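Local coordinates for proximal thread matrix protein 1 (PDB 4CN9) that probably binds collagen within the mussel byssus through von Willebrand factor type A domains, one of them holding zinc in its MIDAS motif, at residues K165-S177 with E193-V207. Sequence-based numbering, arbitrary orientation.
Sequences KQKIVILMTDGKS and EGVTVIAIGIGQGFV. With ZN (zinc ion), chain C.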
# COMPACT_ATOMS: atom_id res chain seq x y z
N LYS A 165 17.30 -4.20 -9.38
CA LYS A 165 16.64 -5.15 -8.50
C LYS A 165 15.52 -4.54 -7.67
O LYS A 165 15.68 -3.49 -7.07
CB LYS A 165 17.68 -5.86 -7.63
CG LYS A 165 18.55 -6.80 -8.46
CD LYS A 165 18.72 -8.17 -7.83
CE LYS A 165 19.98 -8.17 -7.00
NZ LYS A 165 20.40 -9.52 -6.54
N GLN A 166 14.37 -5.21 -7.65
CA GLN A 166 13.29 -4.85 -6.76
C GLN A 166 13.70 -5.17 -5.32
O GLN A 166 14.26 -6.23 -5.05
CB GLN A 166 12.02 -5.63 -7.09
CG GLN A 166 11.47 -5.35 -8.47
CD GLN A 166 10.78 -4.00 -8.54
OE1 GLN A 166 10.24 -3.52 -7.54
NE2 GLN A 166 10.80 -3.39 -9.72
N LYS A 167 13.41 -4.27 -4.40
CA LYS A 167 13.67 -4.50 -2.98
C LYS A 167 12.38 -4.88 -2.27
O LYS A 167 11.41 -4.15 -2.32
CB LYS A 167 14.26 -3.25 -2.33
CG LYS A 167 15.62 -2.87 -2.87
CD LYS A 167 16.28 -1.88 -1.95
CE LYS A 167 16.86 -0.72 -2.70
NZ LYS A 167 15.81 0.28 -3.01
N ILE A 168 12.41 -6.03 -1.59
CA ILE A 168 11.25 -6.58 -0.91
C ILE A 168 11.58 -7.02 0.52
O ILE A 168 12.60 -7.69 0.76
CB ILE A 168 10.68 -7.80 -1.67
CG1 ILE A 168 10.41 -7.46 -3.13
CG2 ILE A 168 9.40 -8.31 -0.98
CD1 ILE A 168 10.36 -8.66 -4.02
N VAL A 169 10.71 -6.64 1.46
CA VAL A 169 10.79 -7.06 2.86
C VAL A 169 9.51 -7.79 3.23
O VAL A 169 8.40 -7.27 3.02
CB VAL A 169 10.97 -5.85 3.82
CG1 VAL A 169 10.90 -6.29 5.27
CG2 VAL A 169 12.27 -5.16 3.53
N ILE A 170 9.68 -9.00 3.75
CA ILE A 170 8.56 -9.79 4.25
C ILE A 170 8.72 -9.94 5.77
O ILE A 170 9.64 -10.60 6.25
CB ILE A 170 8.49 -11.16 3.54
CG1 ILE A 170 8.19 -10.96 2.05
CG2 ILE A 170 7.42 -12.04 4.18
CD1 ILE A 170 8.61 -12.08 1.15
N LEU A 171 7.84 -9.28 6.49
CA LEU A 171 7.83 -9.28 7.96
C LEU A 171 6.87 -10.35 8.48
O LEU A 171 5.73 -10.44 8.03
CB LEU A 171 7.42 -7.90 8.47
CG LEU A 171 7.01 -7.73 9.93
CD1 LEU A 171 8.20 -7.88 10.83
CD2 LEU A 171 6.37 -6.37 10.14
N MET A 172 7.35 -11.15 9.42
CA MET A 172 6.55 -12.18 10.07
C MET A 172 6.58 -11.96 11.57
O MET A 172 7.66 -11.98 12.17
CB MET A 172 7.11 -13.58 9.76
CG MET A 172 7.22 -13.90 8.28
SD MET A 172 8.14 -15.45 7.99
CE MET A 172 7.05 -16.59 8.81
N THR A 173 5.43 -11.76 12.20
CA THR A 173 5.40 -11.52 13.64
C THR A 173 4.18 -12.12 14.34
O THR A 173 3.12 -12.27 13.74
CB THR A 173 5.50 -10.02 13.94
OG1 THR A 173 5.60 -9.80 15.36
CG2 THR A 173 4.31 -9.29 13.39
N ASP A 174 4.35 -12.47 15.62
CA ASP A 174 3.23 -12.92 16.43
C ASP A 174 2.94 -11.93 17.54
O ASP A 174 2.26 -12.26 18.52
CB ASP A 174 3.50 -14.32 17.01
CG ASP A 174 4.35 -14.29 18.28
OD1 ASP A 174 5.22 -13.39 18.45
OD2 ASP A 174 4.14 -15.20 19.12
N GLY A 175 3.43 -10.71 17.40
CA GLY A 175 3.33 -9.75 18.49
C GLY A 175 3.11 -8.32 18.05
O GLY A 175 3.06 -8.01 16.86
N LYS A 176 3.00 -7.43 19.02
CA LYS A 176 2.91 -6.01 18.73
C LYS A 176 4.20 -5.37 19.19
O LYS A 176 4.84 -5.84 20.12
CB LYS A 176 1.70 -5.38 19.41
CG LYS A 176 1.77 -5.34 20.92
CD LYS A 176 0.56 -4.61 21.49
CE LYS A 176 0.40 -4.90 22.97
NZ LYS A 176 -0.82 -4.25 23.54
N SER A 177 4.60 -4.31 18.50
CA SER A 177 5.86 -3.64 18.79
C SER A 177 5.72 -3.01 20.17
O SER A 177 4.77 -2.26 20.41
CB SER A 177 6.14 -2.56 17.74
OG SER A 177 7.52 -2.21 17.71
N GLU A 193 12.59 4.45 0.29
CA GLU A 193 13.77 4.03 -0.46
C GLU A 193 13.41 3.08 -1.60
O GLU A 193 14.29 2.48 -2.19
CB GLU A 193 14.79 3.38 0.47
CG GLU A 193 15.36 4.34 1.50
CD GLU A 193 16.57 3.79 2.25
OE1 GLU A 193 16.86 2.58 2.09
OE2 GLU A 193 17.22 4.56 2.99
N GLY A 194 12.12 2.95 -1.89
CA GLY A 194 11.66 2.07 -2.94
C GLY A 194 11.63 0.61 -2.50
O GLY A 194 11.99 -0.28 -3.26
N VAL A 195 11.22 0.37 -1.25
CA VAL A 195 11.11 -0.99 -0.74
C VAL A 195 9.64 -1.38 -0.60
O VAL A 195 8.82 -0.64 -0.04
CB VAL A 195 11.84 -1.13 0.62
CG1 VAL A 195 11.70 -2.55 1.17
CG2 VAL A 195 13.31 -0.74 0.48
N THR A 196 9.30 -2.54 -1.12
CA THR A 196 7.97 -3.12 -0.91
C THR A 196 7.98 -3.84 0.44
O THR A 196 8.92 -4.58 0.73
CB THR A 196 7.62 -4.16 -2.00
OG1 THR A 196 7.67 -3.55 -3.29
CG2 THR A 196 6.22 -4.73 -1.78
N VAL A 197 6.94 -3.62 1.24
CA VAL A 197 6.83 -4.27 2.53
C VAL A 197 5.55 -5.11 2.64
O VAL A 197 4.43 -4.62 2.45
CB VAL A 197 6.90 -3.24 3.68
CG1 VAL A 197 6.87 -3.94 5.02
CG2 VAL A 197 8.16 -2.39 3.56
N ILE A 198 5.74 -6.40 2.91
CA ILE A 198 4.64 -7.32 3.15
C ILE A 198 4.72 -7.71 4.62
O ILE A 198 5.81 -7.97 5.14
CB ILE A 198 4.75 -8.58 2.24
CG1 ILE A 198 4.56 -8.18 0.78
CG2 ILE A 198 3.73 -9.64 2.64
CD1 ILE A 198 5.28 -9.09 -0.23
N ALA A 199 3.57 -7.72 5.29
CA ALA A 199 3.51 -8.05 6.70
C ALA A 199 2.58 -9.25 6.95
O ALA A 199 1.43 -9.25 6.51
CB ALA A 199 3.02 -6.85 7.50
N ILE A 200 3.10 -10.26 7.63
CA ILE A 200 2.34 -11.43 8.04
C ILE A 200 2.20 -11.48 9.56
O ILE A 200 3.20 -11.50 10.31
CB ILE A 200 2.99 -12.74 7.58
CG1 ILE A 200 3.17 -12.74 6.06
CG2 ILE A 200 2.15 -13.94 8.04
CD1 ILE A 200 4.17 -13.74 5.55
N GLY A 201 0.95 -11.51 10.00
CA GLY A 201 0.61 -11.59 11.41
C GLY A 201 0.08 -12.97 11.76
O GLY A 201 -0.79 -13.50 11.08
N ILE A 202 0.63 -13.54 12.82
CA ILE A 202 0.24 -14.87 13.26
C ILE A 202 -0.31 -14.85 14.68
O ILE A 202 0.30 -14.28 15.59
CB ILE A 202 1.43 -15.83 13.19
CG1 ILE A 202 1.98 -15.85 11.77
CG2 ILE A 202 1.01 -17.24 13.59
CD1 ILE A 202 3.47 -15.70 11.68
N GLY A 203 -1.47 -15.47 14.88
CA GLY A 203 -2.07 -15.61 16.19
C GLY A 203 -2.83 -14.39 16.67
O GLY A 203 -3.27 -13.58 15.87
N GLN A 204 -2.99 -14.25 17.98
CA GLN A 204 -3.82 -13.19 18.54
C GLN A 204 -3.04 -12.00 19.11
O GLN A 204 -3.64 -11.04 19.59
CB GLN A 204 -4.73 -13.77 19.62
CG GLN A 204 -5.72 -14.81 19.10
CD GLN A 204 -6.65 -14.25 18.04
OE1 GLN A 204 -7.41 -13.31 18.30
NE2 GLN A 204 -6.60 -14.83 16.84
N GLY A 205 -1.71 -12.04 19.04
CA GLY A 205 -0.89 -11.06 19.74
C GLY A 205 -0.45 -9.84 18.95
O GLY A 205 -0.06 -8.82 19.53
N PHE A 206 -0.51 -9.92 17.62
CA PHE A 206 -0.19 -8.78 16.77
C PHE A 206 -1.40 -7.83 16.69
O PHE A 206 -2.53 -8.23 17.00
CB PHE A 206 0.23 -9.26 15.36
CG PHE A 206 -0.93 -9.73 14.50
CD1 PHE A 206 -1.62 -8.83 13.71
CD2 PHE A 206 -1.32 -11.06 14.50
CE1 PHE A 206 -2.68 -9.25 12.93
CE2 PHE A 206 -2.39 -11.49 13.72
CZ PHE A 206 -3.06 -10.59 12.93
N VAL A 207 -1.18 -6.58 16.31
CA VAL A 207 -2.30 -5.69 16.04
C VAL A 207 -2.35 -5.26 14.57
O VAL A 207 -1.37 -4.74 13.98
CB VAL A 207 -2.40 -4.49 17.05
CG1 VAL A 207 -1.59 -4.76 18.32
CG2 VAL A 207 -2.03 -3.17 16.41
ZN ZN C . 5.98 -12.68 20.28
O HOH W 1 10.45 -2.96 -4.98
O HOH W 2 0.02 -13.94 18.29
O HOH W 3 4.04 -12.08 20.85
O HOH W 4 1.62 -5.99 15.49
O HOH W 5 6.35 -10.99 19.12
O HOH W 6 6.53 -11.78 22.07
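The carbonyl oxygen of Asp-174 accepts hydrogen bonds from two waters: one (2.8 Å from Asp-174 O) also donates to Ile-202 O and accepts from Gly-205 N, and the other (2.9 Å from Asp-174 O) is a zinc ligand. One backbone atom thus ties the metal shell to the turn 203-207. OD1 of Asp-174 binds the zinc directly at 2.1 Å, beside Ser-63 and Ser-65. Behind it, Thr-173 OG1, placed on the carbonyl side of its own backbone, accepts from Gly-175 N in an ST turn and is hydrogen-bonded to Asp-61.

Upstream lies a worked example of parallel pairing: strands 166-173 and 195-202, the outer members of a beta-alpha-beta unit through helix 183-192, are laced by alternating amide bonds, of which Ile-200 N to Leu-171 O is the shortest at 2.7 Å. Both faces are aliphatic but meet different neighbours. On one, Ile-200 CD1 packs against both Ile-170 CG2 (3.9 Å away) and Met-172 CG, each side chain lying alongside Ile-200; Met-172 and Ile-200 also touch helix 73-85. On the other, Val-169 CG2 meets Val-195 CG1 at 3.6 Å, near Phe-154, while Val-197 packs on helix 208-214.

At the far end, Lys-167 crosses Val-195 at about a right angle; bends at chi3 and chi4 (-133° and 82°) bring NZ to Glu-193 O at 2.8 Å. With an alanine at Lys-167, the Glu-193 carbonyl would probably lose this donor and Val-195 CG2 its contact with the lysine chain beyond CB.

The chemistry implies two kinds of hold: buried aliphatic pairs and straight amide bonds fix the strands, while the metal-bearing loop at their C-terminal ends, where the MIDAS site of the VWA fold lies, is held by water bridges and by hydrogen bonds of the Thr-173 and Asp-61 side chains.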